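Side-chain contacts in thioredoxin domain-containing protein (Aeropyrum pernix, PDB 3HA9), which is of unknown function but has a thioredoxin-like fold with an oxidised CxxC disulfide, and so probably acts as an oxidoreductase: residues A[41-46]-A[103-108]; A[46-51]-A[94-99]; A[57-62]-A[69-74]; A[75-80]-A[129-134]. One frame throughout, in Å; residues are numbered along the deposited sequence.

Interaction 1 of 4, residues A[41-46]-A[103-108]; sequences ILWFMA and KFIANY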
loop_
_atom_site.group_PDB
_atom_site.type_symbol
_atom_site.label_atom_id
_atom_site.label_comp_id
_atom_site.label_asym_id
_atom_site.label_seq_id
_atom_site.Cartn_x
_atom_site.Cartn_y
_atom_site.Cartn_z
ATOM N N ILE A 41 -3.045 5.483 -2.635
ATOM C CA ILE A 41 -2.356 5.284 -1.368
ATOM C C ILE A 41 -2.159 3.792 -1.092
ATOM O O ILE A 41 -3.138 3.060 -0.939
ATOM C CB ILE A 41 -3.134 5.955 -0.185
ATOM C CG1 ILE A 41 -3.355 7.453 -0.475
ATOM C CG2 ILE A 41 -2.406 5.678 1.149
ATOM C CD1 ILE A 41 -4.055 8.221 0.642
ATOM N N LEU A 42 -0.896 3.348 -1.047
ATOM C CA LEU A 42 -0.578 1.982 -0.646
ATOM C C LEU A 42 -0.367 1.993 0.859
ATOM O O LEU A 42 0.504 2.697 1.359
ATOM C CB LEU A 42 0.684 1.459 -1.358
ATOM C CG LEU A 42 0.712 1.545 -2.882
ATOM C CD1 LEU A 42 1.958 0.801 -3.408
ATOM C CD2 LEU A 42 -0.545 0.934 -3.474
ATOM N N TRP A 43 -1.196 1.255 1.587
ATOM C CA TRP A 43 -1.082 1.240 3.033
ATOM C C TRP A 43 -0.637 -0.155 3.467
ATOM O O TRP A 43 -1.428 -1.100 3.396
ATOM C CB TRP A 43 -2.430 1.588 3.661
ATOM C CG TRP A 43 -2.387 1.551 5.169
ATOM C CD1 TRP A 43 -1.309 1.819 5.967
ATOM C CD2 TRP A 43 -3.463 1.223 6.039
ATOM N NE1 TRP A 43 -1.649 1.669 7.289
ATOM C CE2 TRP A 43 -2.969 1.302 7.362
ATOM C CE3 TRP A 43 -4.798 0.841 5.832
ATOM C CZ2 TRP A 43 -3.770 1.028 8.489
ATOM C CZ3 TRP A 43 -5.609 0.569 6.969
ATOM C CH2 TRP A 43 -5.084 0.677 8.277
ATOM N N PHE A 44 0.625 -0.261 3.906
ATOM C CA PHE A 44 1.191 -1.549 4.345
ATOM C C PHE A 44 0.890 -1.700 5.816
ATOM O O PHE A 44 1.266 -0.842 6.610
ATOM C CB PHE A 44 2.701 -1.561 4.105
ATOM C CG PHE A 44 3.067 -1.598 2.645
ATOM C CD1 PHE A 44 3.310 -2.831 2.025
ATOM C CD2 PHE A 44 3.123 -0.417 1.878
ATOM C CE1 PHE A 44 3.634 -2.892 0.666
ATOM C CE2 PHE A 44 3.446 -0.465 0.507
ATOM C CZ PHE A 44 3.688 -1.679 -0.094
ATOM N N MET A 45 0.185 -2.777 6.163
ATOM C CA MET A 45 -0.370 -2.901 7.517
ATOM C C MET A 45 -0.492 -4.357 7.960
ATOM O O MET A 45 -0.107 -5.269 7.227
ATOM C CB MET A 45 -1.704 -2.130 7.636
ATOM C CG MET A 45 -2.741 -2.377 6.508
ATOM S SD MET A 45 -3.483 -4.032 6.455
ATOM C CE MET A 45 -4.567 -3.921 7.862
ATOM N N ALA A 46 -0.994 -4.549 9.176
ATOM C CA ALA A 46 -1.285 -5.877 9.733
ATOM C C ALA A 46 -2.483 -5.706 10.633
ATOM O O ALA A 46 -2.664 -4.630 11.232
ATOM C CB ALA A 46 -0.075 -6.406 10.529
ATOM N N LYS A 103 -12.060 -8.518 8.788
ATOM C CA LYS A 103 -12.724 -8.040 9.986
ATOM C C LYS A 103 -12.167 -6.688 10.434
ATOM O O LYS A 103 -12.919 -5.821 10.858
ATOM C CB LYS A 103 -12.611 -9.080 11.114
ATOM C CG LYS A 103 -13.303 -8.694 12.420
ATOM C CD LYS A 103 -14.788 -8.535 12.217
ATOM C CE LYS A 103 -15.569 -8.699 13.499
ATOM N NZ LYS A 103 -16.959 -9.069 13.166
ATOM N N PHE A 104 -10.852 -6.533 10.335
ATOM C CA PHE A 104 -10.203 -5.271 10.686
ATOM C C PHE A 104 -10.721 -4.164 9.787
ATOM O O PHE A 104 -11.125 -3.076 10.261
ATOM C CB PHE A 104 -8.669 -5.391 10.592
ATOM C CG PHE A 104 -7.962 -4.099 10.806
ATOM C CD1 PHE A 104 -7.587 -3.702 12.083
ATOM C CD2 PHE A 104 -7.702 -3.242 9.728
ATOM C CE1 PHE A 104 -6.946 -2.463 12.286
ATOM C CE2 PHE A 104 -7.067 -2.007 9.927
ATOM C CZ PHE A 104 -6.687 -1.623 11.210
ATOM N N ILE A 105 -10.731 -4.424 8.483
ATOM C CA ILE A 105 -11.200 -3.422 7.526
ATOM C C ILE A 105 -12.700 -3.134 7.689
ATOM O O ILE A 105 -13.127 -1.963 7.579
ATOM C CB ILE A 105 -10.820 -3.809 6.057
ATOM C CG1 ILE A 105 -9.297 -3.896 5.917
ATOM C CG2 ILE A 105 -11.447 -2.825 5.030
ATOM C CD1 ILE A 105 -8.534 -2.549 6.113
ATOM N N ALA A 106 -13.492 -4.158 8.001
ATOM C CA ALA A 106 -14.933 -3.940 8.236
ATOM C C ALA A 106 -15.156 -3.089 9.481
ATOM O O ALA A 106 -16.039 -2.217 9.488
ATOM C CB ALA A 106 -15.673 -5.256 8.358
ATOM N N ASN A 107 -14.359 -3.339 10.516
ATOM C CA ASN A 107 -14.484 -2.611 11.782
ATOM C C ASN A 107 -14.018 -1.171 11.723
ATOM O O ASN A 107 -14.641 -0.289 12.344
ATOM C CB ASN A 107 -13.685 -3.303 12.899
ATOM C CG ASN A 107 -14.438 -4.439 13.546
ATOM O OD1 ASN A 107 -13.822 -5.359 14.114
ATOM N ND2 ASN A 107 -15.756 -4.392 13.488
ATOM N N TYR A 108 -12.911 -0.919 11.027
ATOM C CA TYR A 108 -12.243 0.391 11.135
ATOM C C TYR A 108 -12.022 1.119 9.828
ATOM O O TYR A 108 -11.802 2.333 9.812
ATOM C CB TYR A 108 -10.901 0.247 11.855
ATOM C CG TYR A 108 -11.017 -0.448 13.184
ATOM C CD1 TYR A 108 -11.686 0.152 14.245
ATOM C CD2 TYR A 108 -10.443 -1.708 13.389
ATOM C CE1 TYR A 108 -11.797 -0.478 15.475
ATOM C CE2 TYR A 108 -10.553 -2.345 14.617
ATOM C CZ TYR A 108 -11.243 -1.722 15.652
ATOM O OH TYR A 108 -11.347 -2.321 16.884
#
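The six-membered end of the Trp43 indole points at the rim of the Phe104 ring: Trp43 CH2 lies near the plane of that ring, 3.7 Å from Phe104 CE2. One indole face is taken by Met45, whose CG lies 3.6 Å above the ring plane of Trp43, over its centre. Ile105 CD1 sits in plane at another part of the Phe104 edge, and also meets the tryptophan loosely, 4.4 Å from Trp43 CZ3.

Met45 gets to the same phenyl ring by folding back on itself. Its chain is bent at both chi2 (68°) and chi3 (73°), which carries the terminal methyl past the indole to Phe104, with Met45 CE 3.7 Å from Phe104 CD2. The methyl comes in obliquely, the two side chains sliding past one another in opposite directions.

In fold terms this is helix 98-108 packing on the face of the central thioredoxin-type sheet at strand 39-45, the strand that leads into the CxxC. The axes of segments 41-45 and 103-108 come no closer than 13.1 Å, a gap spanned by the large side chains of Trp43 and Phe104. Behind the contact, Trp43 NE1 is hydrogen-bonded to Asp132 OD1, and the indole also packs on Cys52, Met55 and Leu59 of helix 52-65.

Interaction 2 of 4, residues A[46-51]-A[94-99]; sequences AAWCPS and PPDTPE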
loop_
_atom_site.group_PDB
_atom_site.type_symbol
_atom_site.label_atom_id
_atom_site.label_comp_id
_atom_site.label_asym_id
_atom_site.label_seq_id
_atom_site.Cartn_x
_atom_site.Cartn_y
_atom_site.Cartn_z
ATOM N N ALA A 46 -0.994 -4.549 9.176
ATOM C CA ALA A 46 -1.285 -5.877 9.733
ATOM C C ALA A 46 -2.483 -5.706 10.633
ATOM O O ALA A 46 -2.664 -4.630 11.232
ATOM C CB ALA A 46 -0.075 -6.406 10.529
ATOM N N ALA A 47 -3.306 -6.745 10.733
ATOM C CA ALA A 47 -4.573 -6.623 11.451
ATOM C C ALA A 47 -4.384 -6.399 12.949
ATOM O O ALA A 47 -5.236 -5.799 13.600
ATOM C CB ALA A 47 -5.452 -7.828 11.185
ATOM N N TRP A 48 -3.257 -6.856 13.487
ATOM C CA TRP A 48 -2.942 -6.672 14.914
ATOM C C TRP A 48 -2.141 -5.400 15.251
ATOM O O TRP A 48 -1.875 -5.107 16.415
ATOM C CB TRP A 48 -2.160 -7.896 15.405
ATOM C CG TRP A 48 -0.877 -8.087 14.679
ATOM C CD1 TRP A 48 -0.695 -8.783 13.521
ATOM C CD2 TRP A 48 0.414 -7.604 15.061
ATOM N NE1 TRP A 48 0.620 -8.737 13.141
ATOM C CE2 TRP A 48 1.328 -8.031 14.073
ATOM C CE3 TRP A 48 0.885 -6.839 16.132
ATOM C CZ2 TRP A 48 2.689 -7.712 14.119
ATOM C CZ3 TRP A 48 2.236 -6.530 16.184
ATOM C CH2 TRP A 48 3.126 -6.975 15.187
ATOM N N CYS A 49 -1.763 -4.635 14.237
ATOM C CA CYS A 49 -0.919 -3.454 14.419
ATOM C C CYS A 49 -1.655 -2.414 15.286
ATOM O O CYS A 49 -2.759 -2.016 14.943
ATOM C CB CYS A 49 -0.534 -2.900 13.026
ATOM S SG CYS A 49 -0.304 -1.081 12.826
ATOM N N PRO A 50 -1.077 -2.039 16.454
ATOM C CA PRO A 50 -1.765 -1.105 17.334
ATOM C C PRO A 50 -2.109 0.231 16.683
ATOM O O PRO A 50 -3.246 0.710 16.836
ATOM C CB PRO A 50 -0.777 -0.920 18.492
ATOM C CG PRO A 50 -0.060 -2.239 18.564
ATOM C CD PRO A 50 0.087 -2.664 17.118
ATOM N N SER A 51 -1.149 0.814 15.963
ATOM C CA SER A 51 -1.302 2.141 15.357
ATOM C C SER A 51 -2.259 2.153 14.159
ATOM O O SER A 51 -2.784 3.196 13.766
ATOM C CB SER A 51 0.066 2.715 14.965
ATOM O OG SER A 51 0.639 1.969 13.891
ATOM N N PRO A 94 1.204 -14.883 14.842
ATOM C CA PRO A 94 1.153 -15.744 13.671
ATOM C C PRO A 94 0.649 -14.921 12.495
ATOM O O PRO A 94 0.224 -13.770 12.698
ATOM C CB PRO A 94 0.109 -16.810 14.044
ATOM C CG PRO A 94 -0.149 -16.652 15.492
ATOM C CD PRO A 94 0.180 -15.242 15.842
ATOM N N PRO A 95 0.699 -15.489 11.285
ATOM C CA PRO A 95 0.144 -14.787 10.133
ATOM C C PRO A 95 -1.319 -14.414 10.318
ATOM O O PRO A 95 -2.096 -15.148 10.945
ATOM C CB PRO A 95 0.248 -15.808 8.998
ATOM C CG PRO A 95 1.278 -16.779 9.436
ATOM C CD PRO A 95 1.195 -16.829 10.927
ATOM N N ASP A 96 -1.690 -13.267 9.770
ATOM C CA ASP A 96 -3.086 -12.871 9.686
ATOM C C ASP A 96 -3.809 -13.794 8.714
ATOM O O ASP A 96 -3.314 -14.076 7.623
ATOM C CB ASP A 96 -3.199 -11.464 9.095
ATOM C CG ASP A 96 -2.956 -10.347 10.101
ATOM O OD1 ASP A 96 -2.742 -10.596 11.315
ATOM O OD2 ASP A 96 -2.999 -9.171 9.633
ATOM N N THR A 97 -5.000 -14.225 9.095
ATOM C CA THR A 97 -5.865 -14.942 8.163
ATOM C C THR A 97 -6.607 -13.895 7.330
ATOM O O THR A 97 -6.772 -12.753 7.775
ATOM C CB THR A 97 -6.889 -15.802 8.924
ATOM O OG1 THR A 97 -7.738 -14.941 9.697
ATOM C CG2 THR A 97 -6.180 -16.774 9.871
ATOM N N PRO A 98 -7.052 -14.264 6.115
ATOM C CA PRO A 98 -7.901 -13.350 5.344
ATOM C C PRO A 98 -9.112 -12.883 6.162
ATOM O O PRO A 98 -9.512 -11.725 6.045
ATOM C CB PRO A 98 -8.340 -14.201 4.153
ATOM C CG PRO A 98 -7.170 -15.129 3.954
ATOM C CD PRO A 98 -6.648 -15.444 5.318
ATOM N N GLU A 99 -9.679 -13.766 6.986
ATOM C CA GLU A 99 -10.815 -13.395 7.847
ATOM C C GLU A 99 -10.472 -12.248 8.808
ATOM O O GLU A 99 -11.262 -11.328 8.987
ATOM C CB GLU A 99 -11.330 -14.623 8.632
ATOM C CG GLU A 99 -12.415 -14.300 9.673
ATOM C CD GLU A 99 -12.836 -15.486 10.563
ATOM O OE1 GLU A 99 -12.308 -16.623 10.414
ATOM O OE2 GLU A 99 -13.734 -15.284 11.418
#
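Asp96 reaches into the turn that runs into the first cysteine of the CxxC and takes hold of it with one oxygen. The N-H of Ala47 donates to Asp96 OD2 over 2.7 Å, nearly straight at 167°, and the oxygen receives it on its syn lone pair. The methyl of Ala47 lies against the same carboxylate, with Ala47 CB 3.2 Å from Asp96 OD2. Asp96 OD1 faces Trp48 instead: it lies in the indole plane at the ring edge, 3.5 Å from Trp48 CD1, with the carboxylate plane turned 84° from the ring. Trp48 offers that edge because its CG lies between the backbone N and the carbonyl carbon (chi1 61°).

Ala46 to Cys49 form a type I turn, closed by Cys49 N to Ala46 O, and Cys49 is disulfide-bonded to Cys52. Replacing Asp96, an alanine here removes the acceptor of the Ala47 N-H and would probably leave the turn less firmly held.

The carboxylate is buried, and its OD2 takes this short, nearly straight bond while lying close to Asp75 OD2. The Ala47 N-H is thus well placed to offset some of the negative charge that probably gathers there.

Interaction 3 of 4, residues A[57-62]-A[69-74]; sequences DLLDRL and ISVIAI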
loop_
_atom_site.group_PDB
_atom_site.type_symbol
_atom_site.label_atom_id
_atom_site.label_comp_id
_atom_site.label_asym_id
_atom_site.label_seq_id
_atom_site.Cartn_x
_atom_site.Cartn_y
_atom_site.Cartn_z
ATOM N N ASP A 57 -8.691 5.235 10.656
ATOM C CA ASP A 57 -9.539 6.407 10.930
ATOM C C ASP A 57 -9.213 7.566 9.972
ATOM O O ASP A 57 -10.116 8.133 9.347
ATOM C CB ASP A 57 -9.414 6.797 12.407
ATOM C CG ASP A 57 -10.200 8.063 12.762
ATOM O OD1 ASP A 57 -11.303 7.936 13.337
ATOM O OD2 ASP A 57 -9.705 9.184 12.484
ATOM N N LEU A 58 -7.922 7.856 9.806
ATOM C CA LEU A 58 -7.480 8.928 8.910
ATOM C C LEU A 58 -7.815 8.684 7.452
ATOM O O LEU A 58 -8.312 9.577 6.774
ATOM C CB LEU A 58 -5.982 9.192 9.057
ATOM C CG LEU A 58 -5.505 9.691 10.409
ATOM C CD1 LEU A 58 -4.097 10.264 10.263
ATOM C CD2 LEU A 58 -6.468 10.763 10.945
ATOM N N LEU A 59 -7.523 7.480 6.972
ATOM C CA LEU A 59 -7.816 7.130 5.596
ATOM C C LEU A 59 -9.326 7.145 5.266
ATOM O O LEU A 59 -9.723 7.479 4.151
ATOM C CB LEU A 59 -7.162 5.786 5.271
ATOM C CG LEU A 59 -5.628 5.788 5.342
ATOM C CD1 LEU A 59 -5.075 4.339 5.198
ATOM C CD2 LEU A 59 -5.051 6.685 4.255
ATOM N N ASP A 60 -10.158 6.798 6.246
ATOM C CA ASP A 60 -11.621 6.861 6.077
ATOM C C ASP A 60 -12.066 8.282 5.785
ATOM O O ASP A 60 -12.860 8.539 4.863
ATOM C CB ASP A 60 -12.323 6.391 7.360
ATOM C CG ASP A 60 -12.243 4.898 7.569
ATOM O OD1 ASP A 60 -11.998 4.149 6.599
ATOM O OD2 ASP A 60 -12.427 4.464 8.732
ATOM N N ARG A 61 -11.550 9.203 6.581
ATOM C CA ARG A 61 -11.928 10.597 6.444
ATOM C C ARG A 61 -11.401 11.164 5.146
ATOM O O ARG A 61 -12.120 11.887 4.460
ATOM C CB ARG A 61 -11.432 11.405 7.643
ATOM C CG ARG A 61 -12.225 11.090 8.895
ATOM C CD ARG A 61 -11.371 11.205 10.134
ATOM N NE ARG A 61 -11.014 12.591 10.412
ATOM C CZ ARG A 61 -10.256 12.966 11.435
ATOM N NH1 ARG A 61 -9.781 12.059 12.279
ATOM N NH2 ARG A 61 -9.972 14.244 11.606
ATOM N N LEU A 62 -10.165 10.809 4.781
ATOM C CA LEU A 62 -9.586 11.327 3.542
ATOM C C LEU A 62 -10.317 10.770 2.321
ATOM O O LEU A 62 -10.529 11.487 1.341
ATOM C CB LEU A 62 -8.077 11.048 3.485
ATOM C CG LEU A 62 -7.283 11.872 4.508
ATOM C CD1 LEU A 62 -5.910 11.279 4.752
ATOM C CD2 LEU A 62 -7.173 13.320 4.058
ATOM N N ILE A 69 -9.000 9.936 -4.270
ATOM C CA ILE A 69 -8.088 9.007 -3.586
ATOM C C ILE A 69 -8.580 7.558 -3.671
ATOM O O ILE A 69 -9.766 7.274 -3.419
ATOM C CB ILE A 69 -7.919 9.362 -2.093
ATOM C CG1 ILE A 69 -7.194 10.691 -1.942
ATOM C CG2 ILE A 69 -7.190 8.220 -1.326
ATOM C CD1 ILE A 69 -7.224 11.212 -0.531
ATOM N N SER A 70 -7.667 6.645 -4.005
ATOM C CA SER A 70 -7.944 5.212 -3.883
ATOM C C SER A 70 -6.983 4.617 -2.882
ATOM O O SER A 70 -5.777 4.683 -3.089
ATOM C CB SER A 70 -7.796 4.500 -5.227
ATOM O OG SER A 70 -8.828 4.893 -6.134
ATOM N N VAL A 71 -7.515 4.056 -1.800
ATOM C CA VAL A 71 -6.697 3.355 -0.804
ATOM C C VAL A 71 -6.578 1.871 -1.152
ATOM O O VAL A 71 -7.590 1.181 -1.432
ATOM C CB VAL A 71 -7.280 3.513 0.640
ATOM C CG1 VAL A 71 -6.544 2.593 1.642
ATOM C CG2 VAL A 71 -7.230 4.985 1.073
ATOM N N ILE A 72 -5.345 1.378 -1.149
ATOM C CA ILE A 72 -5.097 -0.052 -1.287
ATOM C C ILE A 72 -4.521 -0.547 0.050
ATOM O O ILE A 72 -3.410 -0.156 0.418
ATOM C CB ILE A 72 -4.157 -0.374 -2.465
ATOM C CG1 ILE A 72 -4.700 0.282 -3.763
ATOM C CG2 ILE A 72 -3.971 -1.883 -2.587
ATOM C CD1 ILE A 72 -3.888 0.028 -5.030
ATOM N N ALA A 73 -5.303 -1.353 0.781
ATOM C CA ALA A 73 -4.865 -1.912 2.066
ATOM C C ALA A 73 -4.066 -3.159 1.785
ATOM O O ALA A 73 -4.584 -4.097 1.184
ATOM C CB ALA A 73 -6.057 -2.225 2.975
ATOM N N ILE A 74 -2.797 -3.162 2.202
ATOM C CA ILE A 74 -1.881 -4.258 1.870
ATOM C C ILE A 74 -1.483 -4.914 3.176
ATOM O O ILE A 74 -0.672 -4.358 3.912
ATOM C CB ILE A 74 -0.610 -3.788 1.123
ATOM C CG1 ILE A 74 -0.980 -3.129 -0.199
ATOM C CG2 ILE A 74 0.338 -5.005 0.882
ATOM C CD1 ILE A 74 0.192 -2.410 -0.931
#
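Two apolar pairs, one helical turn apart, bring the helix down on the strand. Leu59 CD2 meets Val71 CG2 at 4.2 Å, methyl against methyl. Further along, the Ile69 end methyl tucks against the helix itself: Ile69 CD1 is 4.1 Å from Leu62 CB and also rests 3.8 Å from the backbone oxygen Leu62 O. Ile69 gets there with CG1 anti to its carbonyl carbon (chi1 -67°) and the rest of the chain extended, chi2 169°, which pushes CD1 out toward the helix. The spacing follows from the backbones, since Leu59 and Leu62 stand one turn apart while Ile69 and Val71, two residues apart, point to the same side of the strand.

A second shell closes round both pairs. Leu59 packs on Trp43 and Trp113; Leu62 leans on Leu155 and Ile69 on Ile159, both of helix 152-161, and Ile69 also touches Ile41 on the neighbouring strand. On the solvent side of the helix, Arg61 NH1 makes a salt bridge with Asp57 OD2 at 2.9 Å, one turn back, with the carboxylate oxygen in the guanidinium plane.

Strand 39-45, helix 52-65 and strand 69-75 thus make a beta-alpha-beta unit, two parallel neighbouring strands joined by a helix lying on the sheet, the crossover characteristic of the N-terminal half of the thioredoxin fold.

Interaction 4 of 4, residues A[75-80]-A[129-134]; sequences DFWTAE and RSIDYI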
loop_
_atom_site.group_PDB
_atom_site.type_symbol
_atom_site.label_atom_id
_atom_site.label_comp_id
_atom_site.label_asym_id
_atom_site.label_seq_id
_atom_site.Cartn_x
_atom_site.Cartn_y
_atom_site.Cartn_z
ATOM N N ASP A 75 -2.049 -6.087 3.459
ATOM C CA ASP A 75 -1.699 -6.796 4.686
ATOM C C ASP A 75 -0.552 -7.701 4.307
ATOM O O ASP A 75 -0.734 -8.636 3.516
ATOM C CB ASP A 75 -2.903 -7.612 5.199
ATOM C CG ASP A 75 -2.642 -8.283 6.549
ATOM O OD1 ASP A 75 -1.470 -8.502 6.910
ATOM O OD2 ASP A 75 -3.632 -8.591 7.257
ATOM N N PHE A 76 0.633 -7.415 4.855
ATOM C CA PHE A 76 1.810 -8.205 4.523
ATOM C C PHE A 76 2.160 -9.192 5.620
ATOM O O PHE A 76 3.221 -9.837 5.570
ATOM C CB PHE A 76 3.012 -7.300 4.129
ATOM C CG PHE A 76 3.600 -6.480 5.262
ATOM C CD1 PHE A 76 4.678 -6.966 6.018
ATOM C CD2 PHE A 76 3.131 -5.196 5.513
ATOM C CE1 PHE A 76 5.266 -6.187 7.024
ATOM C CE2 PHE A 76 3.705 -4.405 6.514
ATOM C CZ PHE A 76 4.782 -4.905 7.265
ATOM N N TRP A 77 1.272 -9.333 6.613
ATOM C CA TRP A 77 1.562 -10.217 7.736
ATOM C C TRP A 77 1.132 -11.649 7.372
ATOM O O TRP A 77 0.177 -12.202 7.915
ATOM C CB TRP A 77 0.922 -9.692 9.034
ATOM C CG TRP A 77 1.604 -10.271 10.247
ATOM C CD1 TRP A 77 1.168 -11.304 11.013
ATOM C CD2 TRP A 77 2.869 -9.876 10.775
ATOM N NE1 TRP A 77 2.073 -11.562 12.020
ATOM C CE2 TRP A 77 3.124 -10.693 11.895
ATOM C CE3 TRP A 77 3.799 -8.883 10.429
ATOM C CZ2 TRP A 77 4.287 -10.577 12.655
ATOM C CZ3 TRP A 77 4.964 -8.762 11.202
ATOM C CH2 TRP A 77 5.186 -9.609 12.305
ATOM N N THR A 78 1.856 -12.223 6.410
ATOM C CA THR A 78 1.529 -13.517 5.837
ATOM C C THR A 78 2.661 -14.508 6.077
ATOM O O THR A 78 3.802 -14.105 6.322
ATOM C CB THR A 78 1.370 -13.409 4.296
ATOM O OG1 THR A 78 2.604 -12.948 3.715
ATOM C CG2 THR A 78 0.236 -12.457 3.928
ATOM N N ALA A 79 2.348 -15.803 5.983
ATOM C CA ALA A 79 3.363 -16.831 6.232
ATOM C C ALA A 79 4.596 -16.626 5.354
ATOM O O ALA A 79 5.730 -16.770 5.823
ATOM C CB ALA A 79 2.774 -18.221 6.026
ATOM N N GLU A 80 4.371 -16.290 4.086
ATOM C CA GLU A 80 5.469 -16.153 3.134
ATOM C C GLU A 80 6.363 -14.967 3.498
ATOM O O GLU A 80 7.602 -15.062 3.454
ATOM C CB GLU A 80 4.927 -15.997 1.702
ATOM C CG GLU A 80 4.302 -17.250 1.107
ATOM C CD GLU A 80 2.886 -17.567 1.637
ATOM O OE1 GLU A 80 2.201 -16.692 2.241
ATOM O OE2 GLU A 80 2.456 -18.724 1.444
ATOM N N ARG A 129 9.142 0.113 5.932
ATOM C CA ARG A 129 9.926 0.250 7.170
ATOM C C ARG A 129 9.186 -0.166 8.449
ATOM O O ARG A 129 9.787 -0.200 9.518
ATOM C CB ARG A 129 10.406 1.713 7.317
ATOM C CG ARG A 129 11.332 2.183 6.201
ATOM C CD ARG A 129 11.932 3.536 6.556
ATOM N NE ARG A 129 13.114 3.388 7.407
ATOM C CZ ARG A 129 14.321 3.064 6.941
ATOM N NH1 ARG A 129 14.508 2.867 5.640
ATOM N NH2 ARG A 129 15.353 2.961 7.766
ATOM N N SER A 130 7.894 -0.484 8.347
ATOM C CA SER A 130 7.081 -0.797 9.552
ATOM C C SER A 130 5.775 -1.459 9.154
ATOM O O SER A 130 5.491 -1.600 7.957
ATOM C CB SER A 130 6.758 0.491 10.320
ATOM O OG SER A 130 5.759 1.245 9.628
ATOM N N ILE A 131 4.993 -1.869 10.153
ATOM C CA ILE A 131 3.670 -2.450 9.904
ATOM C C ILE A 131 2.548 -1.402 9.829
ATOM O O ILE A 131 1.375 -1.747 9.892
ATOM C CB ILE A 131 3.313 -3.527 10.972
ATOM C CG1 ILE A 131 3.302 -2.904 12.366
ATOM C CG2 ILE A 131 4.295 -4.703 10.892
ATOM C CD1 ILE A 131 2.806 -3.850 13.460
ATOM N N ASP A 132 2.916 -0.131 9.695
ATOM C CA ASP A 132 1.941 0.938 9.456
ATOM C C ASP A 132 2.657 1.961 8.588
ATOM O O ASP A 132 3.126 3.002 9.060
ATOM C CB ASP A 132 1.422 1.529 10.780
ATOM C CG ASP A 132 0.253 2.500 10.596
ATOM O OD1 ASP A 132 -0.096 2.832 9.445
ATOM O OD2 ASP A 132 -0.297 2.988 11.625
ATOM N N TYR A 133 2.734 1.656 7.300
ATOM C CA TYR A 133 3.605 2.399 6.396
ATOM C C TYR A 133 2.806 2.799 5.183
ATOM O O TYR A 133 2.038 2.007 4.657
ATOM C CB TYR A 133 4.804 1.507 5.994
ATOM C CG TYR A 133 5.885 2.207 5.177
ATOM C CD1 TYR A 133 6.928 2.894 5.808
ATOM C CD2 TYR A 133 5.875 2.148 3.776
ATOM C CE1 TYR A 133 7.916 3.520 5.062
ATOM C CE2 TYR A 133 6.863 2.795 3.011
ATOM C CZ TYR A 133 7.879 3.467 3.671
ATOM O OH TYR A 133 8.853 4.106 2.946
ATOM N N ILE A 134 3.008 4.035 4.735
ATOM C CA ILE A 134 2.184 4.646 3.698
ATOM C C ILE A 134 3.065 5.023 2.508
ATOM O O ILE A 134 4.134 5.613 2.691
ATOM C CB ILE A 134 1.493 5.925 4.277
ATOM C CG1 ILE A 134 0.361 5.545 5.251
ATOM C CG2 ILE A 134 1.008 6.876 3.165
ATOM C CD1 ILE A 134 -0.904 5.031 4.568
#
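Ile131 belongs to the loop that faces the CxxC disulfide, and there it meets Phe76 and Trp77 in the loop just after strand 69-75. One branch of the isoleucine does the touching: Ile131 CG2 is 3.7 Å from Phe76 CZ and 4.1 Å from Trp77 CZ3, oblique to both rings. The same side chain packs on Cys49 and Trp48, which ties the two aromatics to the disulfide loop.

Phe76 also turns its rim to the backbone, with Ser130 O near the ring plane and 3.5 Å from Phe76 CZ. That tip lies there because CG of Phe76 takes the place between the backbone N and the carbonyl carbon (chi1 69°). A serine in place of Phe76 would probably leave a gap beside Ser130 O and Ile131 CG2 with only the more distant of its two ring contacts, that to Trp77, letting the loop shift.

Both loops are shaped by a local turn. Trp77 N donates to Asp75 OD1 at 2.9 Å in an Asx turn, while Asp132 N donates to Ser130 OG at 3.2 Å in an ST turn; the hydroxyl of Ser130 has a further partner in Thr148 OG1. The indole is fixed from outside, Trp77 NE1 bonding to Pro93 O and the ring meeting Trp48 edge to face.

The segment 129-134 runs into strand 133-138, next to strand 39-45 and antiparallel to it. This is the position where thioredoxins usually carry a cis-proline facing the CxxC; here the chain reads Ile131-Asp132.

Overall arrangement
Three of the four contacts gather round the disulfide end of one mixed sheet: the centres of interactions 1 and 2, and of 2 and 4, are each about 9 Å apart. Interaction 3 lies farther from the disulfide loop, its centre about 17 Å from that of interaction 2 and 16 Å from that of interaction 4, but only about 8 Å from that of interaction 1. Strand 39-45 sits between strands 69-75 and 133-138, so interactions 1, 3 and 4 reach the same sheet, while 1 and 2 share Ala46 and helix 98-108. Along the chain, interaction 3 nests inside the loops closed by 2 and 1, and interaction 4 crosses both. The disulfide loop is met by segments 94-99 and 129-134, both far along the chain from it.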